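Local structure of phenol hydroxylase component phN (Pseudomonas stutzeri, 3U52) at residues W50-P53 against F54-T57; L56-D59 against A60-Y64; K63-A66 against E67-K70; D137-R140 against H141-Q145; A221-T224 against F225-A229. The protein is probably the diiron hydroxylase component of a bacterial multicomponent phenol hydroxylase, inserting an oxygen atom into a ring C-H bond of phenol. All coordinates share one frame; numbering follows the deposited sequence.

Interaction 1: residues W50-P53 against F54-T57; sequences WEDP and FRLT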
loop_
_atom_site.group_PDB
_atom_site.type_symbol
_atom_site.label_atom_id
_atom_site.label_comp_id
_atom_site.label_asym_id
_atom_site.label_seq_id
_atom_site.Cartn_x
_atom_site.Cartn_y
_atom_site.Cartn_z
ATOM N N TRP A 50 -37.849 -11.459 -2.312
ATOM C CA TRP A 50 -36.381 -11.418 -2.216
ATOM C C TRP A 50 -35.926 -10.254 -1.321
ATOM O O TRP A 50 -36.328 -9.099 -1.560
ATOM C CB TRP A 50 -35.771 -11.270 -3.632
ATOM C CG TRP A 50 -34.273 -11.233 -3.608
ATOM C CD1 TRP A 50 -33.472 -10.133 -3.632
ATOM C CD2 TRP A 50 -33.415 -12.355 -3.519
ATOM N NE1 TRP A 50 -32.143 -10.504 -3.569
ATOM C CE2 TRP A 50 -32.082 -11.867 -3.498
ATOM C CE3 TRP A 50 -33.632 -13.744 -3.478
ATOM C CZ2 TRP A 50 -30.957 -12.729 -3.446
ATOM C CZ3 TRP A 50 -32.512 -14.598 -3.399
ATOM C CH2 TRP A 50 -31.192 -14.077 -3.373
ATOM N N GLU A 51 -35.132 -10.534 -0.283
ATOM C CA GLU A 51 -34.517 -9.483 0.544
ATOM C C GLU A 51 -33.080 -9.302 0.108
ATOM O O GLU A 51 -32.341 -10.290 0.038
ATOM C CB GLU A 51 -34.541 -9.844 2.049
ATOM C CG GLU A 51 -35.954 -9.846 2.710
ATOM C CD GLU A 51 -36.720 -8.524 2.554
ATOM O OE1 GLU A 51 -36.105 -7.426 2.745
ATOM O OE2 GLU A 51 -37.955 -8.588 2.247
ATOM N N ASP A 52 -32.684 -8.076 -0.200
ATOM C CA ASP A 52 -31.313 -7.818 -0.701
ATOM C C ASP A 52 -30.316 -8.197 0.379
ATOM O O ASP A 52 -30.470 -7.795 1.516
ATOM C CB ASP A 52 -31.141 -6.358 -1.148
ATOM C CG ASP A 52 -32.257 -5.899 -2.126
ATOM O OD1 ASP A 52 -33.004 -4.966 -1.779
ATOM O OD2 ASP A 52 -32.413 -6.458 -3.223
ATOM N N PRO A 53 -29.347 -9.060 0.051
ATOM C CA PRO A 53 -28.364 -9.488 1.062
ATOM C C PRO A 53 -27.353 -8.410 1.432
ATOM O O PRO A 53 -26.677 -8.524 2.483
ATOM C CB PRO A 53 -27.692 -10.700 0.432
ATOM C CG PRO A 53 -27.880 -10.523 -1.070
ATOM C CD PRO A 53 -29.179 -9.751 -1.240
ATOM N N PHE A 54 -27.238 -7.394 0.578
ATOM C CA PHE A 54 -26.402 -6.210 0.824
ATOM C C PHE A 54 -26.982 -5.141 -0.083
ATOM O O PHE A 54 -27.613 -5.470 -1.098
ATOM C CB PHE A 54 -24.918 -6.441 0.460
ATOM C CG PHE A 54 -24.708 -7.273 -0.786
ATOM C CD1 PHE A 54 -24.702 -6.692 -2.047
ATOM C CD2 PHE A 54 -24.549 -8.661 -0.690
ATOM C CE1 PHE A 54 -24.528 -7.523 -3.216
ATOM C CE2 PHE A 54 -24.399 -9.463 -1.819
ATOM C CZ PHE A 54 -24.374 -8.872 -3.092
ATOM N N ARG A 55 -26.764 -3.873 0.280
ATOM C CA ARG A 55 -27.326 -2.736 -0.455
ATOM C C ARG A 55 -26.242 -1.753 -0.872
ATOM O O ARG A 55 -26.133 -0.673 -0.298
ATOM C CB ARG A 55 -28.383 -2.000 0.371
ATOM C CG ARG A 55 -29.586 -2.834 0.746
ATOM C CD ARG A 55 -30.581 -2.100 1.626
ATOM N NE ARG A 55 -31.794 -2.925 1.768
ATOM C CZ ARG A 55 -31.985 -3.879 2.684
ATOM N NH1 ARG A 55 -33.118 -4.571 2.691
ATOM N NH2 ARG A 55 -31.060 -4.157 3.594
ATOM N N LEU A 56 -25.493 -2.102 -1.907
ATOM C CA LEU A 56 -24.379 -1.318 -2.383
ATOM C C LEU A 56 -24.623 -0.793 -3.786
ATOM O O LEU A 56 -24.630 -1.563 -4.759
ATOM C CB LEU A 56 -23.152 -2.215 -2.465
ATOM C CG LEU A 56 -22.058 -2.252 -1.417
ATOM C CD1 LEU A 56 -21.023 -3.231 -1.984
ATOM C CD2 LEU A 56 -21.434 -0.883 -1.213
ATOM N N THR A 57 -24.806 0.498 -3.929
ATOM C CA THR A 57 -24.959 1.013 -5.282
ATOM C C THR A 57 -23.584 1.006 -5.972
ATOM O O THR A 57 -22.564 0.771 -5.301
ATOM C CB THR A 57 -25.614 2.386 -5.292
ATOM O OG1 THR A 57 -24.872 3.241 -4.423
ATOM C CG2 THR A 57 -27.061 2.293 -4.839
#
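D52 OD2 is held in a salt bridge by R19, while the other carboxylate oxygen of D52 has R55 for a neighbour, with D52 OD1 4.3 Å from R55 NE. This second pairing rests on charge alone, because OD1 lies well out of the guanidinium plane and no N-H points at it. R55 is also approached by E51, at the edge of the guanidinium, with E51 OE1 4.1 Å from R55 NH1 and the two side chains running alongside in the same direction. The D52 carbonyl oxygen lies over one face of the same guanidinium. P53 CG is 3.7 Å from F54 CE2; F54 CG sits between its backbone N and carbonyl carbon (chi1 38°), which turns the ring back past the proline. This is an irregular loop, which R19 also grips at W50 O, and W50 lines a xenon pocket. E51, D52 and R55 meet helix 10-16, P53 and F54 rest on helices 125-155 and 220-250, and the chain continues through R55-T57 into helix 58-81.

Interaction 2: residues L56-D59 against A60-Y64; sequences LTMD and AYWKY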
loop_
_atom_site.group_PDB
_atom_site.type_symbol
_atom_site.label_atom_id
_atom_site.label_comp_id
_atom_site.label_asym_id
_atom_site.label_seq_id
_atom_site.Cartn_x
_atom_site.Cartn_y
_atom_site.Cartn_z
ATOM N N LEU A 56 -25.493 -2.102 -1.907
ATOM C CA LEU A 56 -24.379 -1.318 -2.383
ATOM C C LEU A 56 -24.623 -0.793 -3.786
ATOM O O LEU A 56 -24.630 -1.563 -4.759
ATOM C CB LEU A 56 -23.152 -2.215 -2.465
ATOM C CG LEU A 56 -22.058 -2.252 -1.417
ATOM C CD1 LEU A 56 -21.023 -3.231 -1.984
ATOM C CD2 LEU A 56 -21.434 -0.883 -1.213
ATOM N N THR A 57 -24.806 0.498 -3.929
ATOM C CA THR A 57 -24.959 1.013 -5.282
ATOM C C THR A 57 -23.584 1.006 -5.972
ATOM O O THR A 57 -22.564 0.771 -5.301
ATOM C CB THR A 57 -25.614 2.386 -5.292
ATOM O OG1 THR A 57 -24.872 3.241 -4.423
ATOM C CG2 THR A 57 -27.061 2.293 -4.839
ATOM N N MET A 58 -23.554 1.162 -7.296
ATOM C CA MET A 58 -22.296 1.024 -8.020
ATOM C C MET A 58 -21.229 2.060 -7.596
ATOM O O MET A 58 -20.057 1.724 -7.532
ATOM C CB MET A 58 -22.483 1.043 -9.533
ATOM C CG MET A 58 -23.028 -0.262 -10.099
ATOM S SD MET A 58 -22.170 -1.744 -9.502
ATOM C CE MET A 58 -20.453 -1.478 -9.812
ATOM N N ASP A 59 -21.646 3.293 -7.305
ATOM C CA ASP A 59 -20.707 4.369 -6.907
ATOM C C ASP A 59 -19.920 3.930 -5.669
ATOM O O ASP A 59 -18.703 4.000 -5.659
ATOM C CB ASP A 59 -21.454 5.716 -6.647
ATOM C CG ASP A 59 -22.573 5.600 -5.594
ATOM O OD1 ASP A 59 -23.498 4.783 -5.764
ATOM O OD2 ASP A 59 -22.552 6.318 -4.561
ATOM N N ALA A 60 -20.639 3.441 -4.658
ATOM C CA ALA A 60 -20.067 2.981 -3.394
ATOM C C ALA A 60 -19.222 1.710 -3.549
ATOM O O ALA A 60 -18.191 1.577 -2.879
ATOM C CB ALA A 60 -21.191 2.707 -2.437
ATOM N N TYR A 61 -19.651 0.789 -4.435
ATOM C CA TYR A 61 -18.846 -0.413 -4.780
ATOM C C TYR A 61 -17.461 0.008 -5.346
ATOM O O TYR A 61 -16.405 -0.405 -4.832
ATOM C CB TYR A 61 -19.605 -1.330 -5.765
ATOM C CG TYR A 61 -18.817 -2.586 -6.110
ATOM C CD1 TYR A 61 -17.934 -2.606 -7.210
ATOM C CD2 TYR A 61 -18.924 -3.718 -5.312
ATOM C CE1 TYR A 61 -17.155 -3.738 -7.509
ATOM C CE2 TYR A 61 -18.144 -4.887 -5.605
ATOM C CZ TYR A 61 -17.275 -4.874 -6.697
ATOM O OH TYR A 61 -16.503 -5.989 -6.987
ATOM N N TRP A 62 -17.448 0.848 -6.386
ATOM C CA TRP A 62 -16.218 1.300 -6.989
ATOM C C TRP A 62 -15.324 1.991 -5.991
ATOM O O TRP A 62 -14.125 1.704 -5.951
ATOM C CB TRP A 62 -16.488 2.298 -8.122
ATOM C CG TRP A 62 -17.181 1.662 -9.365
ATOM C CD1 TRP A 62 -16.932 0.449 -9.945
ATOM C CD2 TRP A 62 -18.170 2.283 -10.145
ATOM N NE1 TRP A 62 -17.715 0.291 -11.090
ATOM C CE2 TRP A 62 -18.476 1.415 -11.231
ATOM C CE3 TRP A 62 -18.782 3.553 -10.094
ATOM C CZ2 TRP A 62 -19.446 1.737 -12.198
ATOM C CZ3 TRP A 62 -19.750 3.868 -11.069
ATOM C CH2 TRP A 62 -20.064 2.964 -12.090
ATOM N N LYS A 63 -15.906 2.891 -5.187
ATOM C CA LYS A 63 -15.130 3.681 -4.248
ATOM C C LYS A 63 -14.438 2.783 -3.223
ATOM O O LYS A 63 -13.249 2.964 -2.918
ATOM C CB LYS A 63 -16.042 4.658 -3.514
ATOM C CG LYS A 63 -15.314 5.620 -2.570
ATOM C CD LYS A 63 -16.316 6.385 -1.749
ATOM C CE LYS A 63 -15.614 7.309 -0.722
ATOM N NZ LYS A 63 -16.629 7.960 0.148
ATOM N N TYR A 64 -15.191 1.867 -2.645
ATOM C CA TYR A 64 -14.618 1.050 -1.589
ATOM C C TYR A 64 -13.639 -0.008 -2.099
ATOM O O TYR A 64 -12.606 -0.285 -1.463
ATOM C CB TYR A 64 -15.732 0.549 -0.638
ATOM C CG TYR A 64 -16.343 1.814 0.030
ATOM C CD1 TYR A 64 -15.534 2.670 0.809
ATOM C CD2 TYR A 64 -17.685 2.205 -0.192
ATOM C CE1 TYR A 64 -16.056 3.846 1.397
ATOM C CE2 TYR A 64 -18.202 3.369 0.372
ATOM C CZ TYR A 64 -17.387 4.191 1.168
ATOM O OH TYR A 64 -17.903 5.363 1.746
#
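Residues L56-Y64 turn from loop into the first turns of helix 58-81, with T57 at the N-cap position. The carbonyls of T57, M58 and D59 accept from Y61, W62 and K63, the W62 N to M58 O bond measuring 3.0 Å and almost straight at 177°. L56 divides its two methyls: CD2 packs 3.8 Å from A60 CB, and CD1 comes in at the edge of the Y61 ring, 4.0 Å from CD2 of that ring. M58, bent at both chi2 (-48°) and chi3, folds its CE methyl over the face of the W62 five-membered ring, 3.9 Å from the centroid, in a CH-pi contact; its sulfur stands farther above the same face, a Met-aromatic arrangement. CE also touches Y61 CD1 at 3.8 Å. One methyl thus packs against both rings, whose polar atoms turn outward from this contact: Y61 OH hydrogen-bonds to D137 and to an aromatic residue of another protein's chain, W62 NE1 to an aromatic residue of that chain.

Interaction 3: residues K63-A66 against E67-K70; sequences KYQA and EKEK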
loop_
_atom_site.group_PDB
_atom_site.type_symbol
_atom_site.label_atom_id
_atom_site.label_comp_id
_atom_site.label_asym_id
_atom_site.label_seq_id
_atom_site.Cartn_x
_atom_site.Cartn_y
_atom_site.Cartn_z
ATOM N N LYS A 63 -15.906 2.891 -5.187
ATOM C CA LYS A 63 -15.130 3.681 -4.248
ATOM C C LYS A 63 -14.438 2.783 -3.223
ATOM O O LYS A 63 -13.249 2.964 -2.918
ATOM C CB LYS A 63 -16.042 4.658 -3.514
ATOM C CG LYS A 63 -15.314 5.620 -2.570
ATOM C CD LYS A 63 -16.316 6.385 -1.749
ATOM C CE LYS A 63 -15.614 7.309 -0.722
ATOM N NZ LYS A 63 -16.629 7.960 0.148
ATOM N N TYR A 64 -15.191 1.867 -2.645
ATOM C CA TYR A 64 -14.618 1.050 -1.589
ATOM C C TYR A 64 -13.639 -0.008 -2.099
ATOM O O TYR A 64 -12.606 -0.285 -1.463
ATOM C CB TYR A 64 -15.732 0.549 -0.638
ATOM C CG TYR A 64 -16.343 1.814 0.030
ATOM C CD1 TYR A 64 -15.534 2.670 0.809
ATOM C CD2 TYR A 64 -17.685 2.205 -0.192
ATOM C CE1 TYR A 64 -16.056 3.846 1.397
ATOM C CE2 TYR A 64 -18.202 3.369 0.372
ATOM C CZ TYR A 64 -17.387 4.191 1.168
ATOM O OH TYR A 64 -17.903 5.363 1.746
ATOM N N GLN A 65 -13.944 -0.592 -3.241
ATOM C CA GLN A 65 -13.056 -1.613 -3.784
ATOM C C GLN A 65 -11.765 -0.978 -4.292
ATOM O O GLN A 65 -10.720 -1.595 -4.179
ATOM C CB GLN A 65 -13.742 -2.393 -4.918
ATOM C CG GLN A 65 -14.926 -3.219 -4.436
ATOM C CD GLN A 65 -14.552 -4.248 -3.345
ATOM O OE1 GLN A 65 -14.099 -5.321 -3.619
ATOM N NE2 GLN A 65 -14.787 -3.911 -2.129
ATOM N N ALA A 66 -11.827 0.240 -4.850
ATOM C CA ALA A 66 -10.614 0.913 -5.322
ATOM C C ALA A 66 -9.649 1.189 -4.153
ATOM O O ALA A 66 -8.430 1.033 -4.297
ATOM C CB ALA A 66 -10.929 2.186 -6.075
ATOM N N GLU A 67 -10.208 1.518 -2.996
ATOM C CA GLU A 67 -9.419 1.768 -1.768
ATOM C C GLU A 67 -8.673 0.515 -1.278
ATOM O O GLU A 67 -7.452 0.595 -1.003
ATOM C CB GLU A 67 -10.272 2.403 -0.659
ATOM C CG GLU A 67 -9.515 2.686 0.663
ATOM C CD GLU A 67 -8.478 3.860 0.577
ATOM O OE1 GLU A 67 -8.487 4.629 -0.434
ATOM O OE2 GLU A 67 -7.659 4.022 1.538
ATOM N N LYS A 68 -9.376 -0.624 -1.230
ATOM C CA LYS A 68 -8.785 -1.906 -0.870
ATOM C C LYS A 68 -7.702 -2.316 -1.873
ATOM O O LYS A 68 -6.610 -2.759 -1.466
ATOM C CB LYS A 68 -9.862 -2.999 -0.828
ATOM C CG LYS A 68 -11.015 -2.659 0.173
ATOM C CD LYS A 68 -12.345 -3.468 -0.136
ATOM C CE LYS A 68 -12.119 -4.964 -0.198
ATOM N NZ LYS A 68 -11.712 -5.333 1.173
ATOM N N GLU A 69 -8.009 -2.196 -3.179
ATOM C CA GLU A 69 -7.044 -2.520 -4.256
ATOM C C GLU A 69 -5.742 -1.709 -4.257
ATOM O O GLU A 69 -4.656 -2.263 -4.479
ATOM C CB GLU A 69 -7.687 -2.410 -5.645
ATOM C CG GLU A 69 -8.772 -3.452 -5.930
ATOM C CD GLU A 69 -8.206 -4.817 -6.289
ATOM O OE1 GLU A 69 -8.250 -5.752 -5.441
ATOM O OE2 GLU A 69 -7.710 -4.957 -7.433
ATOM N N LYS A 70 -5.856 -0.403 -4.096
ATOM C CA LYS A 70 -4.689 0.448 -4.048
ATOM C C LYS A 70 -3.766 0.025 -2.884
ATOM O O LYS A 70 -2.569 -0.043 -3.054
ATOM C CB LYS A 70 -5.093 1.915 -4.020
ATOM C CG LYS A 70 -3.868 2.888 -4.162
ATOM C CD LYS A 70 -4.098 4.086 -5.178
ATOM C CE LYS A 70 -5.111 5.158 -4.639
ATOM N NZ LYS A 70 -4.845 6.596 -5.108
#
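The first torsion of Q65, with CG anti to its carbonyl carbon (chi1 -66°), and a bend at chi2 (-58°) place its chain beside K68. K68 likewise has CG anti to the carbonyl carbon and then bends at chi3 (54°) and chi4. The two side chains run alongside, pointing the same way, with Q65 CD 4.0 Å from K68 CD. The lysine's aliphatic part also lies close to the backbone of the preceding turn, K68 CG being 3.3 Å from Y64 O. E69 does likewise, its CG 3.2 Å from Q65 O. All this is laid over the ordinary ladder of an alpha helix, here the middle of helix 58-81: E69 N to Q65 O and K70 N to A66 O are both 3.0 Å, K68 N to Y64 O is 3.3 Å, and E67 N to K63 O is weak. The charged ends find partners across the fold and the assembly. K68 NZ donates to S228 O and S231 OG of helix 220-250, and E69 OE1 forms a salt bridge with R140 of helix 125-155. On another side of the helix, E67 OE1 is bridged by K70 of the second subunit.

Interaction 4: residues D137-R140 against H141-Q145; sequences DELR and HSQTQ. With FE (Fe (III) ion), chain G.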
loop_
_atom_site.group_PDB
_atom_site.type_symbol
_atom_site.label_atom_id
_atom_site.label_comp_id
_atom_site.label_asym_id
_atom_site.label_seq_id
_atom_site.Cartn_x
_atom_site.Cartn_y
_atom_site.Cartn_z
ATOM N N ASP A 137 -16.714 -9.799 -8.115
ATOM C CA ASP A 137 -15.799 -10.149 -7.000
ATOM C C ASP A 137 -14.960 -11.394 -7.273
ATOM O O ASP A 137 -13.784 -11.467 -6.876
ATOM C CB ASP A 137 -16.561 -10.387 -5.677
ATOM C CG ASP A 137 -17.302 -9.178 -5.154
ATOM O OD1 ASP A 137 -17.050 -7.988 -5.497
ATOM O OD2 ASP A 137 -18.230 -9.443 -4.350
ATOM N N GLU A 138 -15.548 -12.433 -7.877
ATOM C CA GLU A 138 -14.775 -13.655 -8.193
ATOM C C GLU A 138 -13.725 -13.380 -9.269
ATOM O O GLU A 138 -12.635 -13.952 -9.221
ATOM C CB GLU A 138 -15.677 -14.790 -8.656
ATOM C CG GLU A 138 -16.812 -15.031 -7.672
ATOM C CD GLU A 138 -16.309 -15.643 -6.353
ATOM O OE1 GLU A 138 -17.136 -15.907 -5.478
ATOM O OE2 GLU A 138 -15.080 -15.857 -6.188
ATOM N N LEU A 139 -14.056 -12.539 -10.242
ATOM C CA LEU A 139 -13.060 -12.077 -11.178
ATOM C C LEU A 139 -11.904 -11.412 -10.414
ATOM O O LEU A 139 -10.727 -11.614 -10.694
ATOM C CB LEU A 139 -13.679 -11.032 -12.115
ATOM C CG LEU A 139 -12.689 -10.588 -13.220
ATOM C CD1 LEU A 139 -12.060 -11.797 -14.036
ATOM C CD2 LEU A 139 -13.354 -9.526 -14.173
ATOM N N ARG A 140 -12.246 -10.562 -9.477
ATOM C CA ARG A 140 -11.207 -9.921 -8.690
ATOM C C ARG A 140 -10.347 -10.957 -8.003
ATOM O O ARG A 140 -9.134 -10.845 -7.994
ATOM C CB ARG A 140 -11.828 -9.033 -7.629
ATOM C CG ARG A 140 -10.733 -8.414 -6.737
ATOM C CD ARG A 140 -11.276 -7.428 -5.811
ATOM N NE ARG A 140 -11.299 -7.985 -4.516
ATOM C CZ ARG A 140 -10.539 -7.566 -3.524
ATOM N NH1 ARG A 140 -9.694 -6.552 -3.689
ATOM N NH2 ARG A 140 -10.634 -8.172 -2.361
ATOM N N HIS A 141 -10.982 -11.970 -7.420
ATOM C CA HIS A 141 -10.281 -12.979 -6.616
ATOM C C HIS A 141 -9.336 -13.759 -7.487
ATOM O O HIS A 141 -8.186 -13.988 -7.132
ATOM C CB HIS A 141 -11.296 -13.907 -5.902
ATOM C CG HIS A 141 -12.035 -13.223 -4.792
ATOM N ND1 HIS A 141 -13.070 -13.818 -4.109
ATOM C CD2 HIS A 141 -11.894 -11.983 -4.250
ATOM C CE1 HIS A 141 -13.534 -12.983 -3.196
ATOM N NE2 HIS A 141 -12.825 -11.874 -3.246
ATOM N N SER A 142 -9.819 -14.096 -8.682
ATOM C CA SER A 142 -9.008 -14.771 -9.707
ATOM C C SER A 142 -7.708 -13.973 -10.082
ATOM O O SER A 142 -6.602 -14.492 -10.062
ATOM C CB SER A 142 -9.899 -14.929 -10.953
ATOM O OG SER A 142 -9.159 -15.504 -11.988
ATOM N N GLN A 143 -7.879 -12.717 -10.463
ATOM C CA GLN A 143 -6.784 -11.895 -10.943
ATOM C C GLN A 143 -5.825 -11.501 -9.837
ATOM O O GLN A 143 -4.616 -11.543 -10.042
ATOM C CB GLN A 143 -7.371 -10.671 -11.653
ATOM C CG GLN A 143 -8.250 -11.051 -12.871
ATOM C CD GLN A 143 -8.655 -9.837 -13.664
ATOM O OE1 GLN A 143 -8.905 -8.774 -13.083
ATOM N NE2 GLN A 143 -8.713 -9.972 -14.991
ATOM N N THR A 144 -6.327 -11.106 -8.680
ATOM C CA THR A 144 -5.445 -10.743 -7.578
ATOM C C THR A 144 -4.640 -11.950 -7.051
ATOM O O THR A 144 -3.508 -11.794 -6.635
ATOM C CB THR A 144 -6.191 -10.059 -6.413
ATOM O OG1 THR A 144 -7.069 -10.991 -5.807
ATOM C CG2 THR A 144 -7.017 -8.860 -6.880
ATOM N N GLN A 145 -5.211 -13.155 -7.090
ATOM C CA GLN A 145 -4.441 -14.364 -6.846
ATOM C C GLN A 145 -3.315 -14.579 -7.866
ATOM O O GLN A 145 -2.211 -14.877 -7.458
ATOM C CB GLN A 145 -5.376 -15.594 -6.739
ATOM C CG GLN A 145 -6.215 -15.484 -5.455
ATOM C CD GLN A 145 -7.359 -16.474 -5.409
ATOM O OE1 GLN A 145 -7.382 -17.402 -6.205
ATOM N NE2 GLN A 145 -8.309 -16.287 -4.455
HETATM FE FE FE G . -13.904 -16.031 -4.377
#
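D137 meets H141 twice through one atom: its carbonyl oxygen accepts the H141 backbone N-H at 2.9 Å and also sits over one face of the imidazole, 3.2 Å from H141 CG. The D137 carboxylate turns away to R235 and H236. E138 comes next, with CG anti to its carbonyl carbon (chi1 -52°) and a further bend at chi2, which carries OE2 to the iron at 2.2 Å; H141 ND1 binds the same iron at 2.4 Å. The carboxylate and imidazole planes stand nearly perpendicular, 89° apart, around the metal. E138 OE1 is held by Q134, and H141 NE2 by D232, second-shell bonds that probably help to orient both ligands. L139 packs its CD1 3.9 Å from Q143 CD, the glutamine lying obliquely across it. R140 offers its carbonyl oxygen to two donors of T144, the backbone N at 2.9 Å and OG1 at 3.0 Å, and its guanidinium forms a salt bridge with D232. With E108 as the third protein residue at this iron, E138 and H141 form the E-x-x-H motif of the ferritin-like diiron carboxylate bundle, matched by E233 and H236 at the other iron.

Interaction 5: residues A221-T224 against F225-A229; sequences ATVT and FGFSA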
loop_
_atom_site.group_PDB
_atom_site.type_symbol
_atom_site.label_atom_id
_atom_site.label_comp_id
_atom_site.label_asym_id
_atom_site.label_seq_id
_atom_site.Cartn_x
_atom_site.Cartn_y
_atom_site.Cartn_z
ATOM N N ALA A 221 2.098 -11.800 1.275
ATOM C CA ALA A 221 1.238 -11.660 0.090
ATOM C C ALA A 221 -0.116 -12.332 0.230
ATOM O O ALA A 221 -1.168 -11.725 -0.027
ATOM C CB ALA A 221 1.954 -12.166 -1.167
ATOM N N THR A 222 -0.089 -13.604 0.619
ATOM C CA THR A 222 -1.318 -14.400 0.775
ATOM C C THR A 222 -2.188 -13.829 1.932
ATOM O O THR A 222 -3.436 -13.652 1.806
ATOM C CB THR A 222 -0.954 -15.925 0.920
ATOM O OG1 THR A 222 -0.278 -16.376 -0.277
ATOM C CG2 THR A 222 -2.198 -16.825 1.214
ATOM N N VAL A 223 -1.551 -13.476 3.050
ATOM C CA VAL A 223 -2.364 -13.038 4.161
ATOM C C VAL A 223 -3.057 -11.696 3.820
ATOM O O VAL A 223 -4.213 -11.477 4.189
ATOM C CB VAL A 223 -1.637 -13.051 5.516
ATOM C CG1 VAL A 223 -0.707 -11.875 5.646
ATOM C CG2 VAL A 223 -2.676 -13.003 6.625
ATOM N N THR A 224 -2.367 -10.859 3.052
ATOM C CA THR A 224 -2.892 -9.566 2.604
ATOM C C THR A 224 -4.049 -9.803 1.630
ATOM O O THR A 224 -5.067 -9.124 1.700
ATOM C CB THR A 224 -1.787 -8.725 1.927
ATOM O OG1 THR A 224 -0.754 -8.477 2.891
ATOM C CG2 THR A 224 -2.340 -7.369 1.407
ATOM N N PHE A 225 -3.865 -10.744 0.689
ATOM C CA PHE A 225 -4.990 -11.123 -0.138
ATOM C C PHE A 225 -6.172 -11.559 0.757
ATOM O O PHE A 225 -7.292 -11.094 0.567
ATOM C CB PHE A 225 -4.679 -12.226 -1.158
ATOM C CG PHE A 225 -5.942 -12.801 -1.734
ATOM C CD1 PHE A 225 -6.692 -12.048 -2.654
ATOM C CD2 PHE A 225 -6.459 -14.012 -1.273
ATOM C CE1 PHE A 225 -7.920 -12.521 -3.131
ATOM C CE2 PHE A 225 -7.692 -14.493 -1.750
ATOM C CZ PHE A 225 -8.422 -13.740 -2.675
ATOM N N GLY A 226 -5.940 -12.443 1.737
ATOM C CA GLY A 226 -7.037 -12.902 2.676
ATOM C C GLY A 226 -7.745 -11.794 3.458
ATOM O O GLY A 226 -8.998 -11.720 3.482
ATOM N N PHE A 227 -6.977 -10.909 4.086
ATOM C CA PHE A 227 -7.582 -9.721 4.706
ATOM C C PHE A 227 -8.427 -8.930 3.726
ATOM O O PHE A 227 -9.509 -8.527 4.068
ATOM C CB PHE A 227 -6.546 -8.764 5.367
ATOM C CG PHE A 227 -5.976 -9.283 6.691
ATOM C CD1 PHE A 227 -4.593 -9.396 6.876
ATOM C CD2 PHE A 227 -6.815 -9.684 7.722
ATOM C CE1 PHE A 227 -4.050 -9.906 8.086
ATOM C CE2 PHE A 227 -6.287 -10.199 8.931
ATOM C CZ PHE A 227 -4.895 -10.302 9.108
ATOM N N SER A 228 -7.911 -8.705 2.520
ATOM C CA SER A 228 -8.628 -7.982 1.466
ATOM C C SER A 228 -9.971 -8.621 0.988
ATOM O O SER A 228 -10.934 -7.930 0.582
ATOM C CB SER A 228 -7.704 -7.868 0.283
ATOM O OG SER A 228 -8.006 -6.679 -0.360
ATOM N N ALA A 229 -10.026 -9.944 1.054
ATOM C CA ALA A 229 -11.180 -10.674 0.610
ATOM C C ALA A 229 -12.256 -10.822 1.689
ATOM O O ALA A 229 -13.365 -11.197 1.351
ATOM C CB ALA A 229 -10.754 -12.027 0.107
#
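Backbone bonds form the frame in which A221-T224 meets F225-A229: F225 N to A221 O, G226 N to T222 O, F227 N to V223 O and S228 N to T224 O. The middle two are the shortest, each 2.8 Å, and F227 N reaches V223 O almost straight at 175°.

The apolar contact is a single side-by-side pair. V223 CG2 lies 3.7 Å from F227 CE1, the valine and the phenylalanine pointing the same way off one side of the helix, and the first torsion of F227 (CG anti to the carbonyl carbon, chi1 -74°) sets its ring back toward the earlier turn. CD1 of that ring is also 3.4 Å from V223 O.

Other close approaches come with the helical backbone itself. F225 CB is 3.5 Å from T222 O, which lies at the edge of the F225 ring, and S228 CB comes within 3.2 Å of T224 O. The threonine hydroxyls are engaged just before this stretch, T222 OG1 with D219 and T224 OG1 with the M220 carbonyl.

T222 and F225 both touch a bound xenon, and they face helices 125-155 and 187-216. A221, T224 and S228 pack on helix 58-81, whereas V223 and F227 reach N82 and Q81 of the second subunit.

How the interactions relate
Interactions 1, 2 and 3 follow one another along the chain, sharing L56 and T57, then K63 and Y64, as the loop becomes helix 58-81. Interaction 4 holds two ligands of one iron, E138 and H141, and is tied to that helix by Y61 OH to D137 OD1, a probable hydrogen bond of 2.6 Å, and by the salt bridge of E69 OE1 with R140 NH1. Interaction 5 lies about 12 Å from interaction 4, centre to centre; F225 packs on T144 and Q145, while K68 NZ probably donates to S228 O at 2.8 Å, joining it to interaction 3. Helix 58-81 is thus linked by polar contacts to both helices, 125-155 and 220-250, that carry an E-x-x-H iron motif.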